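Local atomic coordinates of orotidine 5'-phosphate decarboxylase (Sulfolobus solfataricus, PDB entry 4DBE), a protein that probably catalyses the decarboxylation of orotidine 5'-monophosphate to uridine 5'-monophosphate, the last step of de novo UMP synthesis, working as a homodimer. Residues A[7-12]-A[183-188]; A[25-30]-A[53-58]; A[61-66]-A[85-90]. All coordinates share one frame; numbering follows the deposited sequence.

Contact 1: residues A[7-12]-A[183-188]. With BMP (6-hydroxyuridine-5'-phosphate), chain C.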
loop_
_atom_site.group_PDB
_atom_site.type_symbol
_atom_site.label_atom_id
_atom_site.label_comp_id
_atom_site.label_asym_id
_atom_site.label_seq_id
_atom_site.Cartn_x
_atom_site.Cartn_y
_atom_site.Cartn_z
ATOM N N ILE A 7 -3.634 -6.592 19.449
ATOM C CA ILE A 7 -4.213 -6.757 18.131
ATOM C C ILE A 7 -3.312 -7.755 17.410
ATOM O O ILE A 7 -2.126 -7.495 17.205
ATOM C CB ILE A 7 -4.283 -5.412 17.355
ATOM C CG1 ILE A 7 -5.238 -4.440 18.058
ATOM C CG2 ILE A 7 -4.746 -5.641 15.887
ATOM C CD1 ILE A 7 -5.332 -3.048 17.412
ATOM N N LEU A 8 -3.870 -8.910 17.074
ATOM C CA LEU A 8 -3.129 -9.933 16.333
ATOM C C LEU A 8 -2.901 -9.467 14.907
ATOM O O LEU A 8 -3.861 -9.140 14.199
ATOM C CB LEU A 8 -3.917 -11.237 16.327
ATOM C CG LEU A 8 -3.376 -12.341 15.402
ATOM C CD1 LEU A 8 -2.056 -12.834 15.945
ATOM C CD2 LEU A 8 -4.385 -13.481 15.292
ATOM N N ALA A 9 -1.639 -9.411 14.487
ATOM C CA ALA A 9 -1.346 -9.099 13.098
ATOM C C ALA A 9 -1.374 -10.413 12.320
ATOM O O ALA A 9 -0.372 -11.133 12.255
ATOM C CB ALA A 9 -0.003 -8.396 12.944
ATOM N N MET A 10 -2.543 -10.736 11.780
ATOM C CA MET A 10 -2.699 -11.966 11.026
ATOM C C MET A 10 -2.169 -11.768 9.611
ATOM O O MET A 10 -2.917 -11.469 8.677
ATOM C CB MET A 10 -4.161 -12.426 11.017
ATOM C CG MET A 10 -4.346 -13.875 10.572
ATOM S SD MET A 10 -6.051 -14.392 10.831
ATOM C CE MET A 10 -6.328 -13.697 12.455
ATOM N N ASP A 11 -0.858 -11.935 9.473
ATOM C CA ASP A 11 -0.186 -11.822 8.183
ATOM C C ASP A 11 0.064 -13.196 7.582
ATOM O O ASP A 11 0.626 -13.319 6.500
ATOM C CB ASP A 11 1.140 -11.086 8.372
ATOM C CG ASP A 11 0.936 -9.650 8.790
ATOM O OD1 ASP A 11 0.008 -9.011 8.237
ATOM O OD2 ASP A 11 1.680 -9.155 9.677
ATOM N N LYS A 12 -0.347 -14.217 8.325
ATOM C CA LYS A 12 -0.177 -15.616 7.963
ATOM C C LYS A 12 -1.366 -16.332 8.593
ATOM O O LYS A 12 -1.824 -15.947 9.662
ATOM C CB LYS A 12 1.139 -16.157 8.547
ATOM C CG LYS A 12 1.473 -17.594 8.165
ATOM C CD LYS A 12 2.675 -18.157 8.937
ATOM C CE LYS A 12 3.984 -17.411 8.618
ATOM N NZ LYS A 12 5.193 -18.237 8.988
ATOM N N TYR A 183 -3.297 0.071 22.097
ATOM C CA TYR A 183 -3.161 -1.334 21.719
ATOM C C TYR A 183 -1.815 -1.593 21.076
ATOM O O TYR A 183 -1.245 -0.709 20.418
ATOM C CB TYR A 183 -4.288 -1.722 20.750
ATOM C CG TYR A 183 -5.651 -1.471 21.337
ATOM C CD1 TYR A 183 -6.091 -2.200 22.434
ATOM C CD2 TYR A 183 -6.491 -0.489 20.820
ATOM C CE1 TYR A 183 -7.330 -1.969 22.994
ATOM C CE2 TYR A 183 -7.741 -0.263 21.373
ATOM C CZ TYR A 183 -8.148 -1.006 22.461
ATOM O OH TYR A 183 -9.382 -0.787 23.024
ATOM N N GLU A 184 -1.292 -2.798 21.273
ATOM C CA GLU A 184 -0.052 -3.185 20.616
ATOM C C GLU A 184 -0.349 -4.245 19.561
ATOM O O GLU A 184 -1.091 -5.202 19.802
ATOM C CB GLU A 184 0.998 -3.678 21.620
ATOM C CG GLU A 184 1.488 -2.545 22.511
ATOM C CD GLU A 184 2.545 -2.951 23.516
ATOM O OE1 GLU A 184 2.983 -4.119 23.481
ATOM O OE2 GLU A 184 2.932 -2.078 24.340
ATOM N N ILE A 185 0.216 -4.031 18.379
ATOM C CA ILE A 185 0.019 -4.930 17.257
ATOM C C ILE A 185 1.144 -5.951 17.260
ATOM O O ILE A 185 2.320 -5.579 17.261
ATOM C CB ILE A 185 0.082 -4.157 15.945
ATOM C CG1 ILE A 185 -1.098 -3.190 15.849
ATOM C CG2 ILE A 185 0.063 -5.127 14.760
ATOM C CD1 ILE A 185 -0.929 -2.116 14.767
ATOM N N ILE A 186 0.794 -7.235 17.246
ATOM C CA ILE A 186 1.823 -8.271 17.364
ATOM C C ILE A 186 1.575 -9.382 16.349
ATOM O O ILE A 186 0.475 -9.966 16.306
ATOM C CB ILE A 186 1.851 -8.859 18.785
ATOM C CG1 ILE A 186 2.036 -7.746 19.819
ATOM C CG2 ILE A 186 2.945 -9.915 18.923
ATOM C CD1 ILE A 186 1.732 -8.193 21.230
ATOM N N GLY A 187 2.591 -9.671 15.536
ATOM C CA GLY A 187 2.452 -10.663 14.469
ATOM C C GLY A 187 3.258 -11.929 14.735
ATOM O O GLY A 187 2.805 -12.852 15.423
ATOM N N ARG A 188 4.469 -11.961 14.199
ATOM C CA ARG A 188 5.320 -13.160 14.269
ATOM C C ARG A 188 5.517 -13.783 15.654
ATOM O O ARG A 188 5.608 -15.002 15.773
ATOM C CB ARG A 188 6.681 -12.868 13.633
ATOM C CG ARG A 188 6.643 -12.786 12.131
ATOM C CD ARG A 188 7.892 -12.125 11.598
ATOM N NE ARG A 188 7.898 -10.685 11.843
ATOM C CZ ARG A 188 8.889 -9.883 11.471
ATOM N NH1 ARG A 188 9.960 -10.387 10.875
ATOM N NH2 ARG A 188 8.823 -8.579 11.708
HETATM P P BMP C . 5.494 -8.418 13.528
HETATM O OP1 BMP C . 6.714 -7.602 13.553
HETATM O OP2 BMP C . 5.603 -9.959 13.056
HETATM O OP3 BMP C . 4.925 -8.478 15.018
HETATM O "O5'" BMP C . 4.351 -7.693 12.673
HETATM C "C5'" BMP C . 4.110 -6.299 12.775
HETATM C "C4'" BMP C . 2.841 -5.916 12.038
HETATM O "O4'" BMP C . 2.659 -4.479 12.130
HETATM C "C3'" BMP C . 2.833 -6.253 10.545
HETATM O "O3'" BMP C . 1.500 -6.520 10.117
HETATM C "C2'" BMP C . 3.311 -4.946 9.917
HETATM O "O2'" BMP C . 2.910 -4.764 8.582
HETATM C "C1'" BMP C . 2.667 -3.908 10.841
HETATM N N1 BMP C . 3.395 -2.628 10.911
HETATM C C2 BMP C . 4.703 -2.569 11.243
HETATM O O2 BMP C . 5.335 -3.581 11.475
HETATM N N3 BMP C . 5.349 -1.386 11.301
HETATM C C4 BMP C . 4.703 -0.222 11.057
HETATM O O4 BMP C . 5.305 0.844 11.125
HETATM C C5 BMP C . 3.333 -0.252 10.730
HETATM C C6 BMP C . 2.701 -1.470 10.673
HETATM O O1 BMP C . 1.397 -1.542 10.379
#

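Contact 2: residues A[25-30]-A[53-58]. With BMP (6-hydroxyuridine-5'-phosphate), chain C.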
loop_
_atom_site.group_PDB
_atom_site.type_symbol
_atom_site.label_atom_id
_atom_site.label_comp_id
_atom_site.label_asym_id
_atom_site.label_seq_id
_atom_site.Cartn_x
_atom_site.Cartn_y
_atom_site.Cartn_z
ATOM N N GLU A 25 -9.378 -13.154 24.135
ATOM C CA GLU A 25 -8.104 -12.780 24.736
ATOM C C GLU A 25 -7.292 -11.865 23.819
ATOM O O GLU A 25 -6.068 -11.783 23.931
ATOM C CB GLU A 25 -7.307 -14.034 25.096
ATOM C CG GLU A 25 -8.032 -14.914 26.090
ATOM C CD GLU A 25 -7.370 -16.255 26.290
ATOM O OE1 GLU A 25 -6.265 -16.299 26.872
ATOM O OE2 GLU A 25 -7.967 -17.268 25.867
ATOM N N LEU A 26 -7.999 -11.185 22.923
ATOM C CA LEU A 26 -7.431 -10.211 22.000
ATOM C C LEU A 26 -8.364 -9.019 21.997
ATOM O O LEU A 26 -9.567 -9.184 22.215
ATOM C CB LEU A 26 -7.432 -10.757 20.568
ATOM C CG LEU A 26 -6.446 -11.823 20.118
ATOM C CD1 LEU A 26 -6.858 -12.332 18.737
ATOM C CD2 LEU A 26 -5.023 -11.277 20.102
ATOM N N TYR A 27 -7.829 -7.827 21.741
ATOM C CA TYR A 27 -8.701 -6.707 21.420
ATOM C C TYR A 27 -9.207 -6.865 19.986
ATOM O O TYR A 27 -10.407 -6.755 19.717
ATOM C CB TYR A 27 -8.000 -5.354 21.576
ATOM C CG TYR A 27 -8.857 -4.249 21.008
ATOM C CD1 TYR A 27 -10.011 -3.844 21.661
ATOM C CD2 TYR A 27 -8.538 -3.646 19.792
ATOM C CE1 TYR A 27 -10.822 -2.845 21.133
ATOM C CE2 TYR A 27 -9.343 -2.654 19.259
ATOM C CZ TYR A 27 -10.481 -2.257 19.938
ATOM O OH TYR A 27 -11.284 -1.272 19.407
ATOM N N GLY A 28 -8.294 -7.126 19.057
ATOM C CA GLY A 28 -8.696 -7.219 17.663
ATOM C C GLY A 28 -7.771 -8.037 16.786
ATOM O O GLY A 28 -6.786 -8.611 17.249
ATOM N N ILE A 29 -8.097 -8.085 15.503
ATOM C CA ILE A 29 -7.267 -8.770 14.521
ATOM C C ILE A 29 -6.991 -7.795 13.398
ATOM O O ILE A 29 -7.913 -7.144 12.882
ATOM C CB ILE A 29 -8.008 -9.991 13.955
ATOM C CG1 ILE A 29 -8.300 -10.972 15.091
ATOM C CG2 ILE A 29 -7.187 -10.643 12.841
ATOM C CD1 ILE A 29 -9.172 -12.158 14.683
ATOM N N LYS A 30 -5.722 -7.649 13.046
ATOM C CA LYS A 30 -5.357 -6.851 11.886
ATOM C C LYS A 30 -5.109 -7.817 10.723
ATOM O O LYS A 30 -4.193 -8.644 10.759
ATOM C CB LYS A 30 -4.118 -6.006 12.180
ATOM C CG LYS A 30 -3.794 -4.992 11.099
ATOM C CD LYS A 30 -2.620 -4.096 11.500
ATOM C CE LYS A 30 -1.264 -4.783 11.370
ATOM N NZ LYS A 30 -0.949 -5.168 9.949
ATOM N N VAL A 53 -14.495 -10.749 17.810
ATOM C CA VAL A 53 -13.531 -9.867 18.465
ATOM C C VAL A 53 -14.052 -8.438 18.414
ATOM O O VAL A 53 -14.991 -8.144 17.679
ATOM C CB VAL A 53 -12.124 -9.933 17.812
ATOM C CG1 VAL A 53 -11.520 -11.332 17.955
ATOM C CG2 VAL A 53 -12.193 -9.533 16.366
ATOM N N GLU A 54 -13.446 -7.551 19.196
ATOM C CA GLU A 54 -13.883 -6.154 19.269
ATOM C C GLU A 54 -13.720 -5.393 17.961
ATOM O O GLU A 54 -14.608 -4.646 17.552
ATOM C CB GLU A 54 -13.119 -5.415 20.366
ATOM C CG GLU A 54 -13.346 -5.962 21.762
ATOM C CD GLU A 54 -14.548 -5.331 22.432
ATOM O OE1 GLU A 54 -14.512 -4.101 22.671
ATOM O OE2 GLU A 54 -15.523 -6.065 22.714
ATOM N N GLU A 55 -12.581 -5.570 17.306
ATOM C CA GLU A 55 -12.322 -4.841 16.070
ATOM C C GLU A 55 -11.574 -5.667 15.025
ATOM O O GLU A 55 -10.530 -6.256 15.308
ATOM C CB GLU A 55 -11.562 -3.544 16.355
ATOM C CG GLU A 55 -11.628 -2.536 15.206
ATOM C CD GLU A 55 -11.100 -1.164 15.594
ATOM O OE1 GLU A 55 -11.002 -0.877 16.811
ATOM O OE2 GLU A 55 -10.776 -0.368 14.684
ATOM N N ILE A 56 -12.129 -5.719 13.822
ATOM C CA ILE A 56 -11.423 -6.283 12.681
ATOM C C ILE A 56 -10.879 -5.141 11.822
ATOM O O ILE A 56 -11.645 -4.325 11.296
ATOM C CB ILE A 56 -12.347 -7.140 11.823
ATOM C CG1 ILE A 56 -12.841 -8.359 12.625
ATOM C CG2 ILE A 56 -11.624 -7.530 10.535
ATOM C CD1 ILE A 56 -14.007 -9.082 12.001
ATOM N N ILE A 57 -9.561 -5.089 11.680
ATOM C CA ILE A 57 -8.904 -4.020 10.947
ATOM C C ILE A 57 -8.240 -4.589 9.719
ATOM O O ILE A 57 -7.366 -5.456 9.824
ATOM C CB ILE A 57 -7.807 -3.343 11.806
ATOM C CG1 ILE A 57 -8.399 -2.848 13.124
ATOM C CG2 ILE A 57 -7.130 -2.204 11.033
ATOM C CD1 ILE A 57 -7.353 -2.205 14.059
ATOM N N VAL A 58 -8.647 -4.120 8.547
ATOM C CA VAL A 58 -7.976 -4.559 7.339
ATOM C C VAL A 58 -6.844 -3.599 7.000
ATOM O O VAL A 58 -7.054 -2.395 6.871
ATOM C CB VAL A 58 -8.944 -4.728 6.158
ATOM C CG1 VAL A 58 -8.166 -4.803 4.857
ATOM C CG2 VAL A 58 -9.796 -5.970 6.377
HETATM P P BMP C . 5.494 -8.418 13.528
HETATM O OP1 BMP C . 6.714 -7.602 13.553
HETATM O OP2 BMP C . 5.603 -9.959 13.056
HETATM O OP3 BMP C . 4.925 -8.478 15.018
HETATM O "O5'" BMP C . 4.351 -7.693 12.673
HETATM C "C5'" BMP C . 4.110 -6.299 12.775
HETATM C "C4'" BMP C . 2.841 -5.916 12.038
HETATM O "O4'" BMP C . 2.659 -4.479 12.130
HETATM C "C3'" BMP C . 2.833 -6.253 10.545
HETATM O "O3'" BMP C . 1.500 -6.520 10.117
HETATM C "C2'" BMP C . 3.311 -4.946 9.917
HETATM O "O2'" BMP C . 2.910 -4.764 8.582
HETATM C "C1'" BMP C . 2.667 -3.908 10.841
HETATM N N1 BMP C . 3.395 -2.628 10.911
HETATM C C2 BMP C . 4.703 -2.569 11.243
HETATM O O2 BMP C . 5.335 -3.581 11.475
HETATM N N3 BMP C . 5.349 -1.386 11.301
HETATM C C4 BMP C . 4.703 -0.222 11.057
HETATM O O4 BMP C . 5.305 0.844 11.125
HETATM C C5 BMP C . 3.333 -0.252 10.730
HETATM C C6 BMP C . 2.701 -1.470 10.673
HETATM O O1 BMP C . 1.397 -1.542 10.379
#

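Contact 3: residues A[61-66]-A[85-90]. With BMP (6-hydroxyuridine-5'-phosphate), chain C; BMP (6-hydroxyuridine-5'-phosphate), chain G.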
loop_
_atom_site.group_PDB
_atom_site.type_symbol
_atom_site.label_atom_id
_atom_site.label_comp_id
_atom_site.label_asym_id
_atom_site.label_seq_id
_atom_site.Cartn_x
_atom_site.Cartn_y
_atom_site.Cartn_z
ATOM N N LYS A 61 -2.290 -0.975 3.965
ATOM C CA LYS A 61 -1.402 0.194 3.897
ATOM C C LYS A 61 -1.799 1.109 2.735
ATOM O O LYS A 61 -0.952 1.553 1.941
ATOM C CB LYS A 61 0.063 -0.248 3.750
ATOM C CG LYS A 61 0.687 -0.930 4.970
ATOM C CD LYS A 61 0.643 -0.021 6.217
ATOM C CE LYS A 61 1.521 -0.591 7.335
ATOM N NZ LYS A 61 1.122 -1.963 7.784
ATOM N N LEU A 62 -3.091 1.401 2.655
ATOM C CA LEU A 62 -3.654 2.136 1.524
ATOM C C LEU A 62 -2.875 3.414 1.243
ATOM O O LEU A 62 -2.669 4.239 2.143
ATOM C CB LEU A 62 -5.125 2.452 1.766
ATOM C CG LEU A 62 -6.015 1.231 1.985
ATOM C CD1 LEU A 62 -7.322 1.650 2.617
ATOM C CD2 LEU A 62 -6.235 0.488 0.658
ATOM N N ALA A 63 -2.434 3.567 -0.000
ATOM C CA ALA A 63 -1.566 4.677 -0.372
ATOM C C ALA A 63 -1.653 4.945 -1.874
ATOM O O ALA A 63 -0.681 4.773 -2.622
ATOM C CB ALA A 63 -0.123 4.376 0.049
ATOM N N ASP A 64 -2.831 5.368 -2.312
ATOM C CA ASP A 64 -3.075 5.562 -3.724
ATOM C C ASP A 64 -3.984 6.781 -3.899
ATOM O O ASP A 64 -4.298 7.475 -2.922
ATOM C CB ASP A 64 -3.707 4.282 -4.318
ATOM C CG ASP A 64 -3.314 4.050 -5.756
ATOM O OD1 ASP A 64 -3.420 5.006 -6.550
ATOM O OD2 ASP A 64 -2.883 2.915 -6.103
ATOM N N ILE A 65 -4.389 7.062 -5.132
ATOM C CA ILE A 65 -5.409 8.080 -5.355
ATOM C C ILE A 65 -6.710 7.612 -4.734
ATOM O O ILE A 65 -6.899 6.412 -4.501
ATOM C CB ILE A 65 -5.609 8.426 -6.847
ATOM C CG1 ILE A 65 -6.069 7.191 -7.633
ATOM C CG2 ILE A 65 -4.320 9.018 -7.424
ATOM C CD1 ILE A 65 -6.706 7.513 -8.954
ATOM N N GLY A 66 -7.601 8.560 -4.448
ATOM C CA GLY A 66 -8.840 8.250 -3.764
ATOM C C GLY A 66 -9.663 7.172 -4.448
ATOM O O GLY A 66 -10.238 6.308 -3.796
ATOM N N HIS A 85 -1.996 5.163 4.757
ATOM C CA HIS A 85 -0.899 6.074 5.042
ATOM C C HIS A 85 -1.390 7.509 5.129
ATOM O O HIS A 85 -2.375 7.880 4.482
ATOM C CB HIS A 85 0.162 5.933 3.973
ATOM C CG HIS A 85 1.126 4.831 4.247
ATOM N ND1 HIS A 85 2.098 4.928 5.219
ATOM C CD2 HIS A 85 1.251 3.595 3.707
ATOM C CE1 HIS A 85 2.792 3.804 5.256
ATOM N NE2 HIS A 85 2.306 2.983 4.341
ATOM N N SER A 86 -0.707 8.313 5.943
ATOM C CA SER A 86 -0.994 9.741 6.015
ATOM C C SER A 86 -0.172 10.536 4.994
ATOM O O SER A 86 -0.608 11.590 4.531
ATOM C CB SER A 86 -0.725 10.266 7.432
ATOM O OG SER A 86 0.642 10.133 7.750
ATOM N N PHE A 87 1.007 10.035 4.622
ATOM C CA PHE A 87 1.925 10.841 3.814
ATOM C C PHE A 87 1.371 11.226 2.442
ATOM O O PHE A 87 1.769 12.257 1.874
ATOM C CB PHE A 87 3.309 10.191 3.691
ATOM C CG PHE A 87 3.354 9.012 2.752
ATOM C CD1 PHE A 87 3.587 9.198 1.401
ATOM C CD2 PHE A 87 3.193 7.723 3.229
ATOM C CE1 PHE A 87 3.631 8.114 0.527
ATOM C CE2 PHE A 87 3.243 6.623 2.363
ATOM C CZ PHE A 87 3.457 6.818 1.019
ATOM N N ILE A 88 0.441 10.419 1.926
ATOM C CA ILE A 88 -0.166 10.680 0.621
ATOM C C ILE A 88 -1.015 11.954 0.566
ATOM O O ILE A 88 -1.311 12.450 -0.516
ATOM C CB ILE A 88 -1.006 9.477 0.134
ATOM C CG1 ILE A 88 -2.203 9.258 1.061
ATOM C CG2 ILE A 88 -0.121 8.230 0.038
ATOM C CD1 ILE A 88 -2.988 7.972 0.764
ATOM N N GLY A 89 -1.411 12.474 1.723
ATOM C CA GLY A 89 -2.146 13.732 1.768
ATOM C C GLY A 89 -3.647 13.637 1.543
ATOM O O GLY A 89 -4.200 12.549 1.354
ATOM N N VAL A 90 -4.305 14.798 1.537
ATOM C CA VAL A 90 -5.762 14.874 1.606
ATOM C C VAL A 90 -6.470 14.995 0.242
ATOM O O VAL A 90 -7.192 14.087 -0.163
ATOM C CB VAL A 90 -6.210 16.054 2.535
ATOM C CG1 VAL A 90 -7.711 16.040 2.751
ATOM C CG2 VAL A 90 -5.496 15.971 3.864
HETATM P P BMP C . 5.494 -8.418 13.528
HETATM O OP1 BMP C . 6.714 -7.602 13.553
HETATM O OP2 BMP C . 5.603 -9.959 13.056
HETATM O OP3 BMP C . 4.925 -8.478 15.018
HETATM O "O5'" BMP C . 4.351 -7.693 12.673
HETATM C "C5'" BMP C . 4.110 -6.299 12.775
HETATM C "C4'" BMP C . 2.841 -5.916 12.038
HETATM O "O4'" BMP C . 2.659 -4.479 12.130
HETATM C "C3'" BMP C . 2.833 -6.253 10.545
HETATM O "O3'" BMP C . 1.500 -6.520 10.117
HETATM C "C2'" BMP C . 3.311 -4.946 9.917
HETATM O "O2'" BMP C . 2.910 -4.764 8.582
HETATM C "C1'" BMP C . 2.667 -3.908 10.841
HETATM N N1 BMP C . 3.395 -2.628 10.911
HETATM C C2 BMP C . 4.703 -2.569 11.243
HETATM O O2 BMP C . 5.335 -3.581 11.475
HETATM N N3 BMP C . 5.349 -1.386 11.301
HETATM C C4 BMP C . 4.703 -0.222 11.057
HETATM O O4 BMP C . 5.305 0.844 11.125
HETATM C C5 BMP C . 3.333 -0.252 10.730
HETATM C C6 BMP C . 2.701 -1.470 10.673
HETATM O O1 BMP C . 1.397 -1.542 10.379
HETATM P P BMP G . -6.709 6.031 -14.157
HETATM O OP1 BMP G . -6.706 7.377 -13.534
HETATM O OP2 BMP G . -8.080 5.251 -14.280
HETATM O OP3 BMP G . -6.138 6.290 -15.635
HETATM O "O5'" BMP G . -5.646 5.098 -13.432
HETATM C "C5'" BMP G . -4.446 5.617 -12.882
HETATM C "C4'" BMP G . -3.560 4.495 -12.387
HETATM O "O4'" BMP G . -2.292 5.045 -11.965
HETATM C "C3'" BMP G . -4.110 3.709 -11.199
HETATM O "O3'" BMP G . -3.693 2.346 -11.294
HETATM C "C2'" BMP G . -3.423 4.369 -10.003
HETATM O "O2'" BMP G . -3.275 3.524 -8.876
HETATM C "C1'" BMP G . -2.067 4.761 -10.598
HETATM N N1 BMP G . -1.463 5.943 -9.988
HETATM C C2 BMP G . -2.081 7.147 -9.990
HETATM O O2 BMP G . -3.177 7.277 -10.498
HETATM N N3 BMP G . -1.495 8.215 -9.427
HETATM C C4 BMP G . -0.275 8.119 -8.865
HETATM O O4 BMP G . 0.241 9.102 -8.355
HETATM C C5 BMP G . 0.390 6.871 -8.859
HETATM C C6 BMP G . -0.223 5.802 -9.433
HETATM O O1 BMP G . 0.365 4.588 -9.469
#

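Contact 1: residues A[7-12]-A[183-188]
Ile7 and Ile185 sit side by side where the first and last strands of the TIM barrel join in parallel and close it. Three backbone bonds stitch the seam: Ile7 N to Glu184 O, Ile186 N to Ile7 O, and Ala9 N to Ile186 O, the last at 2.8 Å. CD1 of Ile7 reaches CB of Tyr183 at 3.7 Å, the two side chains crossing at about a right angle. The CG2 branch of Ile185, anti to its own backbone N (CG1 takes chi1 -66°), lies 3.7 Å from Ala9 CB, and these two apolar groups lie against the ribose of the bound 6-hydroxyuridine-5'-phosphate. Beyond the strand ends the same segments turn polar. Asp11 OD2 accepts the ribose O3' at 2.7 Å, while Gly187 gives its N-H to OP3; a side chain on this glycine would run into the phosphate. Tyr67 of the second subunit makes a cation-pi contact with Arg188, whose chain bends at chi3 (-73°) and brings the guanidinium edge to the phosphate. Two donors of Arg188 converge on OP2, its backbone N at 2.6 Å and NE at 2.7 Å, as NH2 bonds OP1 at 3.0 Å.

Contact 2: residues A[25-30]-A[53-58]
Neighbouring parallel strands of the TIM barrel, 28-32 and 55-62, pair here, and Tyr27 with Glu55 marks the end where they begin. The phenol OH gives a 2.6 Å hydrogen bond to Glu55 OE1, meeting that oxygen nearly along its C-O axis, with ring and carboxylate planes 76° apart. Tyr27 CG lies anti to the backbone N (chi1 170°), which puts the ring across toward the next strand, where CE1 rests 3.5 Å from Glu54 CB; tyrosine suits the place because its hydroxyl then meets Glu55. The other oxygen of Glu55, OE2, is taken by Ser81 and Tyr109. Ile29 N bonds Glu55 O at 3.1 Å and Ile57 N bonds Ile29 O at 2.9 Å. Glycine suits Gly28, paired with Glu55, because a CB would clash with Glu55 O. Ile29 CD1 meets Val53 CG1 at 4.1 Å, crossing at about a right angle. Lys30 leans its CG against Ile57 O, then bends at chi3 and chi4 to bring NZ 2.8 Å from O3' of the bound nucleotide; the same NZ forms a salt bridge with Asp59. One nitrogen thus links ribose hydroxyl and carboxylate, consistent with positioning both.

Contact 3: residues A[61-66]-A[85-90]
His85, last residue of strand 81-85, gives its backbone N-H to Leu62 O at 2.9 Å, a nearly straight bond that continues the parallel pairing of the TIM barrel to the end of strand 55-62. Its imidazole, with CG anti to the carbonyl carbon (chi1 -85°), lies obliquely across Lys61: CD2 comes 3.5 Å from Lys61 O near the ring plane, and NE2 approaches the lysine CD at 3.9 Å. That nitrogen bonds Ala63 O of the second subunit. From Ser86 a type I turn folds the chain back to Gly89, whose backbone angles would jam a side chain against the preceding carbonyl. Within the turn, Phe87 brings its CE2 over one face of the His85 ring and turns CZ to Ala63 CB, a loose touch. Ile88 packs more closely: CG2 lies 3.9 Å from Ala63 CB, and CD1 reaches Ala63 CA and Asp64 O, packing against an alanine whose single methyl lets the isoleucine come this close to the backbone.

The facing segment serves two active sites. Lys61 NZ bonds O1 of the nucleotide in its own barrel at 2.6 Å and pairs with Asp59, whereas Asp64 points to the nucleotide of the second subunit. Asp64 OD1 accepts Ile65 N through its anti lone pair, while OD2 pairs with Lys61 of that subunit. The ribose O2' of the second subunit's nucleotide also bonds Asp64 OD1, at 2.8 Å. An asparagine in place of Asp64 would probably leave that lysine without one of its charge partners. Carboxylates and ammonium groups thus interleave across the dimer interface, consistent with the predicted proton-donor role of Lys61, and each site is completed by an acid from the other chain, which probably makes the dimer the working unit.

In the fold
All three contacts belong to one closed eight-stranded parallel barrel. Contact 1 joins strands 6-10 and 183-186, the first and the last, so its long loop encloses the other two, which follow one another along the chain. Contacts 1 and 2 have centres about 9 Å apart and touch through the adjacent strands 6-10 and 28-32. Contact 2 pairs 28-32 with the start of strand 55-62, and contact 3 takes up that strand's far end, its centre about 23 Å from that of contact 2. All reach the same bound nucleotide, so residues from several strands of one barrel together line its site, while contact 3 probably ties that site to the partner subunit's.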